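Local coordinates for LIP (Serratia marcescens, PDB 4A1R), which is a membrane-bound lipoprotein of the TssJ family and a component of the type VI secretion system, built as a beta-sandwich, at residues L36-D41 with N62-S67; A42-A47 with S58-S63; L12-D17 with F70-G75. All blocks are in the same frame, centred on the assembly; numbering follows the deposited sequence. Where two conformers were deposited one is given.

Contact 1: L36-D41 with N62-S67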
loop_
_atom_site.group_PDB
_atom_site.type_symbol
_atom_site.label_atom_id
_atom_site.label_comp_id
_atom_site.label_asym_id
_atom_site.label_seq_id
_atom_site.Cartn_x
_atom_site.Cartn_y
_atom_site.Cartn_z
ATOM N N LEU A 36 -3.187 -2.356 3.209
ATOM C CA LEU A 36 -4.290 -2.291 4.127
ATOM C C LEU A 36 -5.386 -1.365 3.585
ATOM O O LEU A 36 -5.114 -0.250 3.147
ATOM C CB LEU A 36 -3.812 -1.810 5.515
ATOM C CG LEU A 36 -2.864 -2.704 6.349
ATOM C CD1 LEU A 36 -1.499 -2.858 5.718
ATOM C CD2 LEU A 36 -2.665 -2.071 7.716
ATOM N N LEU A 37 -6.633 -1.827 3.631
ATOM C CA LEU A 37 -7.734 -0.957 3.304
ATOM C C LEU A 37 -8.211 -0.247 4.574
ATOM O O LEU A 37 -8.519 -0.891 5.598
ATOM C CB LEU A 37 -8.860 -1.779 2.655
ATOM C CG LEU A 37 -9.995 -0.970 2.054
ATOM C CD1 LEU A 37 -9.538 -0.348 0.736
ATOM C CD2 LEU A 37 -11.183 -1.897 1.833
ATOM N N LEU A 38 -8.251 1.082 4.510
ATOM C CA LEU A 38 -8.451 1.900 5.683
ATOM C C LEU A 38 -9.617 2.878 5.559
ATOM O O LEU A 38 -9.793 3.529 4.516
ATOM C CB LEU A 38 -7.171 2.716 6.003
ATOM C CG LEU A 38 -5.853 1.940 6.196
ATOM C CD1 LEU A 38 -4.681 2.932 6.178
ATOM C CD2 LEU A 38 -5.820 1.091 7.465
ATOM N N ARG A 39 -10.370 2.972 6.655
ATOM C CA ARG A 39 -11.413 3.979 6.858
ATOM C C ARG A 39 -10.799 5.348 7.001
ATOM O O ARG A 39 -11.419 6.354 6.648
ATOM C CB ARG A 39 -12.174 3.703 8.146
ATOM C CG ARG A 39 -13.310 2.719 8.015
ATOM C CD ARG A 39 -14.365 2.991 9.075
ATOM N NE ARG A 39 -14.765 1.760 9.742
ATOM C CZ ARG A 39 -15.713 0.933 9.307
ATOM N NH1 ARG A 39 -16.386 1.202 8.198
ATOM N NH2 ARG A 39 -15.983 -0.172 9.987
ATOM N N SER A 40 -9.599 5.378 7.576
ATOM C CA SER A 40 -8.860 6.609 7.823
ATOM C C SER A 40 -7.395 6.224 8.038
ATOM O O SER A 40 -7.110 5.075 8.368
ATOM C CB SER A 40 -9.406 7.302 9.058
ATOM O OG SER A 40 -9.692 6.348 10.067
ATOM N N ASP A 41 -6.474 7.160 7.838
ATOM C CA ASP A 41 -5.044 6.841 7.973
ATOM C C ASP A 41 -4.358 7.410 9.219
ATOM O O ASP A 41 -3.136 7.301 9.345
ATOM C CB ASP A 41 -4.267 7.204 6.687
ATOM C CG ASP A 41 -4.028 8.710 6.513
ATOM O OD1 ASP A 41 -4.581 9.527 7.269
ATOM O OD2 ASP A 41 -3.278 9.077 5.584
ATOM N N ASN A 62 -11.354 0.102 14.263
ATOM C CA ASN A 62 -12.400 0.317 13.275
ATOM C C ASN A 62 -11.832 0.942 12.018
ATOM O O ASN A 62 -12.480 0.927 10.967
ATOM C CB ASN A 62 -13.508 1.221 13.847
ATOM C CG ASN A 62 -14.291 0.563 14.971
ATOM O OD1 ASN A 62 -15.079 -0.360 14.746
ATOM N ND2 ASN A 62 -14.093 1.050 16.189
ATOM N N SER A 63 -10.618 1.489 12.111
ATOM C CA SER A 63 -10.018 2.102 10.937
ATOM C C SER A 63 -9.544 1.073 9.906
ATOM O O SER A 63 -9.419 1.402 8.739
ATOM C CB SER A 63 -8.928 3.131 11.276
ATOM O OG SER A 63 -7.674 2.512 11.539
ATOM N N LEU A 64 -9.360 -0.173 10.327
ATOM C CA LEU A 64 -8.895 -1.199 9.409
ATOM C C LEU A 64 -10.047 -2.015 8.805
ATOM O O LEU A 64 -10.725 -2.782 9.485
ATOM C CB LEU A 64 -7.840 -2.093 10.070
ATOM C CG LEU A 64 -7.305 -3.285 9.252
ATOM C CD1 LEU A 64 -6.482 -2.861 8.048
ATOM C CD2 LEU A 64 -6.554 -4.286 10.127
ATOM N N LEU A 65 -10.233 -1.832 7.511
ATOM C CA LEU A 65 -11.244 -2.560 6.774
ATOM C C LEU A 65 -10.749 -3.902 6.288
ATOM O O LEU A 65 -11.435 -4.906 6.438
ATOM C CB LEU A 65 -11.730 -1.728 5.587
ATOM C CG LEU A 65 -12.405 -0.402 5.949
ATOM C CD1 LEU A 65 -13.040 0.220 4.715
ATOM C CD2 LEU A 65 -13.428 -0.595 7.064
ATOM N N ASP A 66 -9.564 -3.931 5.693
ATOM C CA ASP A 66 -9.105 -5.157 5.029
ATOM C C ASP A 66 -7.577 -5.130 4.981
ATOM O O ASP A 66 -7.019 -4.053 4.998
ATOM C CB ASP A 66 -9.646 -5.166 3.589
ATOM C CG ASP A 66 -9.824 -6.555 3.040
ATOM O OD1 ASP A 66 -9.549 -7.532 3.774
ATOM O OD2 ASP A 66 -10.242 -6.671 1.868
ATOM N N SER A 67 -6.920 -6.298 4.928
ATOM C CA SER A 67 -5.455 -6.335 4.666
ATOM C C SER A 67 -4.968 -7.549 3.873
ATOM O O SER A 67 -5.551 -8.635 3.929
ATOM C CB SER A 67 -4.654 -6.179 5.953
ATOM O OG SER A 67 -4.935 -7.258 6.787
HETATM O O HOH W 1 -5.649 4.308 10.398
#
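Leu37 pairs with both Leu65 and Asp66 in a classic beta bulge, where the end of strand 31-38 meets the antiparallel start of strand 64-72 at the edge of one sheet of the beta-sandwich. Leu37 O takes two backbone bonds, from Leu65 N at 2.7 Å and from Asp66 N, both donors reaching it from the same face of its carbonyl plane. The Leu37 side chain is set with CG anti to the backbone N (chi1 -171°), and its CD2 lies 3.8 Å from Leu65 CB, the two side chains crossing obliquely. On the sheet face shared by Leu36, Leu38 and Leu64, Leu64 CD1 touches both of the others, 3.8 Å from Leu36 CB and 4.0 Å from Leu38 CD2. Helices 42-46 and 49-60 pack on Leu36 and Leu38 through Phe44 and Leu60.

Past the strand, Arg39 crosses Leu65 at about a right angle. Leu65 CD2 lies over the centre of the guanidinium, 3.5 Å above its plane, while Arg39 NH1 forms a salt bridge with Asp88. The same group is thus held by charge, by apolar cover and by a backbone oxygen: Arg39 NE donates to Asn62 O at 2.7 Å, with a bent N-H...O angle of 133° and the oxygen 29° out of the guanidinium plane.

Contact 2: A42-A47 with S58-S63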
loop_
_atom_site.group_PDB
_atom_site.type_symbol
_atom_site.label_atom_id
_atom_site.label_comp_id
_atom_site.label_asym_id
_atom_site.label_seq_id
_atom_site.Cartn_x
_atom_site.Cartn_y
_atom_site.Cartn_z
ATOM N N ALA A 42 -5.128 8.024 10.122
ATOM C CA ALA A 42 -4.534 8.720 11.276
ATOM C C ALA A 42 -3.781 7.757 12.174
ATOM O O ALA A 42 -2.604 7.961 12.442
ATOM C CB ALA A 42 -5.594 9.465 12.074
ATOM N N GLU A 43 -4.460 6.691 12.598
ATOM C CA GLU A 43 -3.864 5.711 13.489
ATOM C C GLU A 43 -2.752 4.953 12.794
ATOM O O GLU A 43 -1.743 4.628 13.429
ATOM C CB GLU A 43 -4.921 4.758 14.034
ATOM C CG GLU A 43 -5.657 5.287 15.258
ATOM C CD GLU A 43 -7.036 4.678 15.397
ATOM O OE1 GLU A 43 -7.840 4.816 14.444
ATOM O OE2 GLU A 43 -7.316 4.062 16.449
ATOM N N PHE A 44 -2.940 4.695 11.492
ATOM C CA PHE A 44 -1.946 3.999 10.641
ATOM C C PHE A 44 -0.624 4.757 10.525
ATOM O O PHE A 44 0.455 4.167 10.599
ATOM C CB PHE A 44 -2.547 3.757 9.245
ATOM C CG PHE A 44 -1.589 3.147 8.247
ATOM C CD1 PHE A 44 -1.285 1.784 8.293
ATOM C CD2 PHE A 44 -1.026 3.923 7.234
ATOM C CE1 PHE A 44 -0.428 1.219 7.364
ATOM C CE2 PHE A 44 -0.161 3.358 6.312
ATOM C CZ PHE A 44 0.136 2.006 6.374
ATOM N N MET A 45 -0.711 6.068 10.322
ATOM C CA MET A 45 0.474 6.888 10.154
ATOM C C MET A 45 1.149 7.149 11.495
ATOM O O MET A 45 2.327 7.480 11.543
ATOM C CB MET A 45 0.134 8.209 9.438
ATOM C CG MET A 45 -0.253 8.003 7.975
ATOM S SD MET A 45 0.935 7.037 7.007
ATOM C CE MET A 45 2.275 8.216 6.862
ATOM N N ASP A 46 0.411 6.949 12.572
ATOM C CA ASP A 46 0.930 7.210 13.926
ATOM C C ASP A 46 1.442 5.941 14.639
ATOM O O ASP A 46 2.283 6.011 15.527
ATOM C CB ASP A 46 -0.156 7.878 14.766
ATOM C CG ASP A 46 0.367 8.377 16.106
ATOM O OD1 ASP A 46 1.382 9.121 16.120
ATOM O OD2 ASP A 46 -0.224 7.997 17.140
ATOM N N ALA A 47 0.923 4.787 14.258
ATOM C CA ALA A 47 1.277 3.538 14.956
ATOM C C ALA A 47 2.779 3.210 14.831
ATOM O O ALA A 47 3.429 3.581 13.823
ATOM C CB ALA A 47 0.431 2.395 14.430
ATOM N N SER A 58 -5.724 -4.668 16.196
ATOM C CA SER A 58 -5.741 -4.145 17.545
ATOM C C SER A 58 -5.354 -2.673 17.560
ATOM O O SER A 58 -6.072 -1.842 18.120
ATOM C CB SER A 58 -4.815 -4.950 18.457
ATOM O OG SER A 58 -4.697 -4.330 19.723
ATOM N N VAL A 59 -4.235 -2.335 16.927
ATOM C CA VAL A 59 -3.780 -0.945 16.952
ATOM C C VAL A 59 -4.640 -0.046 16.051
ATOM O O VAL A 59 -4.830 1.116 16.365
ATOM C CB VAL A 59 -2.243 -0.789 16.727
ATOM C CG1 VAL A 59 -1.873 -0.876 15.251
ATOM C CG2 VAL A 59 -1.764 0.533 17.306
ATOM N N LEU A 60 -5.197 -0.583 14.963
ATOM C CA LEU A 60 -5.993 0.260 14.053
ATOM C C LEU A 60 -7.499 0.298 14.329
ATOM O O LEU A 60 -8.173 1.260 13.937
ATOM C CB LEU A 60 -5.735 -0.092 12.583
ATOM C CG LEU A 60 -4.270 -0.058 12.127
ATOM C CD1 LEU A 60 -4.146 -0.653 10.741
ATOM C CD2 LEU A 60 -3.701 1.345 12.166
ATOM N N GLY A 61 -8.010 -0.748 14.978
ATOM C CA GLY A 61 -9.430 -0.851 15.312
ATOM C C GLY A 61 -10.350 -0.750 14.114
ATOM O O GLY A 61 -10.142 -1.401 13.084
ATOM N N ASN A 62 -11.354 0.102 14.263
ATOM C CA ASN A 62 -12.400 0.317 13.275
ATOM C C ASN A 62 -11.832 0.942 12.018
ATOM O O ASN A 62 -12.480 0.927 10.967
ATOM C CB ASN A 62 -13.508 1.221 13.847
ATOM C CG ASN A 62 -14.291 0.563 14.971
ATOM O OD1 ASN A 62 -15.079 -0.360 14.746
ATOM N ND2 ASN A 62 -14.093 1.050 16.189
ATOM N N SER A 63 -10.618 1.489 12.111
ATOM C CA SER A 63 -10.018 2.102 10.937
ATOM C C SER A 63 -9.544 1.073 9.906
ATOM O O SER A 63 -9.419 1.402 8.739
ATOM C CB SER A 63 -8.928 3.131 11.276
ATOM O OG SER A 63 -7.674 2.512 11.539
HETATM O O HOH W 1 -5.649 4.308 10.398
#
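Leu60 pushes its CD2 methyl against the backbone of Phe44, joining the last turn of helix 49-60 to the short helix 42-46 in the helical connection between neighbouring strands 31-38 and 64-72 of the beta-sandwich. This is the close part of the contact: Leu60 CD2 is 3.5 Å from both Phe44 N and Phe44 CA, and 4.0 Å from Phe44 CB. Phe44 CG is anti to the backbone N (chi1 175°). The end of the side chain leads away from residues 58-63, over strand 31-38, and Leu60 CD1 stands further off at the edge of the ring, near its plane.

Packing is sparser at the Ala47 end, where Ala47 CB meets the two methyls of Val59, CG1 and CG2, each at 4.1 Å. The exposed Glu43 marks the looser, polar side. Its OE1 comes within 3.6 Å of Leu60 O, acceptor against acceptor, which is proximity without a bond. Leu60 O instead receives Ser63 N and Ser63 OG from the same face of its carbonyl plane. Apart from Glu43, a water joins helix 42-46 to the 3-10 turn after helix 49-60, accepting from Phe44 N at 2.9 Å and donating to Ser63 OG at 2.9 Å.

Contact 3: L12-D17 with F70-G75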
loop_
_atom_site.group_PDB
_atom_site.type_symbol
_atom_site.label_atom_id
_atom_site.label_comp_id
_atom_site.label_asym_id
_atom_site.label_seq_id
_atom_site.Cartn_x
_atom_site.Cartn_y
_atom_site.Cartn_z
ATOM N N LEU A 12 -2.457 -2.179 -7.093
ATOM C CA LEU A 12 -1.143 -1.557 -6.997
ATOM C C LEU A 12 -0.180 -2.426 -7.735
ATOM O O LEU A 12 -0.179 -3.666 -7.565
ATOM C CB LEU A 12 -0.724 -1.475 -5.522
ATOM C CG LEU A 12 -1.600 -0.660 -4.576
ATOM C CD1 LEU A 12 -1.065 -0.618 -3.153
ATOM C CD2 LEU A 12 -1.699 0.758 -5.103
ATOM N N VAL A 13 0.668 -1.804 -8.549
ATOM C CA VAL A 13 1.661 -2.554 -9.269
ATOM C C VAL A 13 3.037 -2.198 -8.701
ATOM O O VAL A 13 3.386 -1.020 -8.641
ATOM C CB VAL A 13 1.671 -2.202 -10.762
ATOM C CG1 VAL A 13 2.587 -3.169 -11.495
ATOM C CG2 VAL A 13 0.278 -2.257 -11.354
ATOM N N PHE A 14 3.821 -3.201 -8.318
ATOM C CA PHE A 14 5.058 -2.969 -7.546
ATOM C C PHE A 14 6.270 -3.330 -8.380
ATOM O O PHE A 14 6.280 -4.357 -9.085
ATOM C CB PHE A 14 5.070 -3.765 -6.217
ATOM C CG PHE A 14 4.142 -3.235 -5.183
ATOM C CD1 PHE A 14 2.784 -3.601 -5.167
ATOM C CD2 PHE A 14 4.613 -2.353 -4.208
ATOM C CE1 PHE A 14 1.924 -3.098 -4.215
ATOM C CE2 PHE A 14 3.750 -1.841 -3.248
ATOM C CZ PHE A 14 2.410 -2.227 -3.235
ATOM N N ASP A 15 7.252 -2.429 -8.338
ATOM C CA ASP A 15 8.626 -2.672 -8.764
ATOM C C ASP A 15 9.511 -2.578 -7.506
ATOM O O ASP A 15 9.254 -1.737 -6.636
ATOM C CB ASP A 15 9.102 -1.564 -9.739
ATOM C CG ASP A 15 8.490 -1.672 -11.131
ATOM O OD1 ASP A 15 7.600 -2.521 -11.367
ATOM O OD2 ASP A 15 8.929 -0.900 -12.011
ATOM N N ALA A 16 10.551 -3.408 -7.439
ATOM C CA ALA A 16 11.557 -3.325 -6.376
ATOM C C ALA A 16 12.935 -3.121 -7.008
ATOM O O ALA A 16 13.289 -3.818 -7.962
ATOM C CB ALA A 16 11.559 -4.581 -5.516
ATOM N N ASP A 17 13.682 -2.153 -6.494
ATOM C CA ASP A 17 15.086 -1.947 -6.904
ATOM C C ASP A 17 15.885 -3.224 -6.747
ATOM O O ASP A 17 15.721 -3.971 -5.776
ATOM C CB ASP A 17 15.725 -0.835 -6.072
ATOM C CG ASP A 17 15.256 0.556 -6.482
ATOM O OD1 ASP A 17 14.519 0.689 -7.493
ATOM O OD2 ASP A 17 15.639 1.532 -5.795
ATOM N N PHE A 70 2.196 -9.828 0.432
ATOM C CA PHE A 70 2.962 -10.640 -0.500
ATOM C C PHE A 70 4.416 -10.280 -0.269
ATOM O O PHE A 70 4.706 -9.379 0.527
ATOM C CB PHE A 70 2.530 -10.344 -1.940
ATOM C CG PHE A 70 2.765 -8.903 -2.372
ATOM C CD1 PHE A 70 1.834 -7.906 -2.100
ATOM C CD2 PHE A 70 3.932 -8.555 -3.034
ATOM C CE1 PHE A 70 2.055 -6.595 -2.514
ATOM C CE2 PHE A 70 4.149 -7.262 -3.465
ATOM C CZ PHE A 70 3.216 -6.278 -3.197
ATOM N N PHE A 71 5.315 -11.037 -0.894
ATOM C CA PHE A 71 6.745 -10.719 -0.941
ATOM C C PHE A 71 7.162 -10.233 -2.324
ATOM O O PHE A 71 6.680 -10.732 -3.359
ATOM C CB PHE A 71 7.603 -11.936 -0.619
ATOM C CG PHE A 71 7.695 -12.250 0.838
ATOM C CD1 PHE A 71 6.727 -13.041 1.450
ATOM C CD2 PHE A 71 8.742 -11.755 1.609
ATOM C CE1 PHE A 71 6.802 -13.339 2.806
ATOM C CE2 PHE A 71 8.822 -12.061 2.966
ATOM C CZ PHE A 71 7.856 -12.848 3.564
ATOM N N LEU A 72 8.121 -9.308 -2.330
ATOM C CA LEU A 72 8.609 -8.714 -3.549
ATOM C C LEU A 72 10.107 -9.064 -3.580
ATOM O O LEU A 72 10.812 -8.828 -2.595
ATOM C CB LEU A 72 8.351 -7.210 -3.430
ATOM C CG LEU A 72 8.427 -6.208 -4.559
ATOM C CD1 LEU A 72 7.583 -6.654 -5.744
ATOM C CD2 LEU A 72 7.961 -4.878 -3.981
ATOM N N THR A 73 10.560 -9.666 -4.672
ATOM C CA THR A 73 11.989 -9.996 -4.921
ATOM C C THR A 73 12.779 -8.768 -5.422
ATOM O O THR A 73 12.289 -8.034 -6.276
ATOM C CB THR A 73 12.084 -11.092 -5.990
ATOM O OG1 THR A 73 11.209 -12.159 -5.620
ATOM C CG2 THR A 73 13.535 -11.631 -6.155
ATOM N N PRO A 74 14.003 -8.547 -4.912
ATOM C CA PRO A 74 14.816 -7.458 -5.452
ATOM C C PRO A 74 14.886 -7.554 -6.977
ATOM O O PRO A 74 15.068 -8.630 -7.518
ATOM C CB PRO A 74 16.197 -7.733 -4.852
ATOM C CG PRO A 74 15.876 -8.373 -3.536
ATOM C CD PRO A 74 14.696 -9.250 -3.820
ATOM N N GLY A 75 14.690 -6.442 -7.653
ATOM C CA GLY A 75 14.751 -6.434 -9.119
ATOM C C GLY A 75 13.442 -6.747 -9.814
ATOM O O GLY A 75 13.308 -6.487 -11.008
HETATM O O HOH W 2 12.818 -3.378 -10.872
#
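Phe70 CG stands between its backbone N and carbonyl carbon (chi1 62°), and Phe14 CG lies anti to its own carbonyl carbon (chi1 -72°). Both residues start out toward the opposite strand at CB, and their rings meet between the sheets of the beta-sandwich. Strand 9-16 belongs to one sheet and strand 64-72 to the other, the axes of their short segments 8.8 Å apart at closest, so side chains make the join. The rings form a T-shaped (edge-to-face) pair with planes at 62°. Phe70 CZ comes over one face of Phe14, 3.3 Å above the plane and offset toward the rim, where it is 3.4 Å from Phe14 CD1.

Leu72 fills the next position toward the loop, crossing Phe14 at about a right angle. Its CD2 rests 3.8 Å from Phe14 CB, and its CG meets Ala16 CB at 3.7 Å. Ile33 of strand 31-38 touches Phe14, Phe70 and Leu72, and so adds to this interior cluster.

Beyond the strands the two chain segments draw together and polar backbone takes over from apolar packing. Gly75 N points to two carbonyl oxygens through weak bonds, 3.0 Å to Ala16 O and 3.3 Å to Asp17 O.

How the contacts relate
Strand 64-72 serves contacts 1 and 3 at its two ends, the centres of the two contacts about 22 Å apart and on opposite sides of the chain's centre. Contact 1, partly buried with Asp66 and Ser67 exposed, is pairing within one sheet, dominated by backbone bonds. Contact 3, also partly buried, bridges the two sheets through side chains, with Phe14, Ala16 and Leu72 buried and weak backbone bonds confined to the loop end. Contact 2 is largely buried, though Glu43 is exposed, and joins helices through apolar packing and a water. It adjoins contact 1: they share Asn62, Ser63 and that water, which also reaches Ser40 O. Both are nested along the chain inside the loop closed by contact 3.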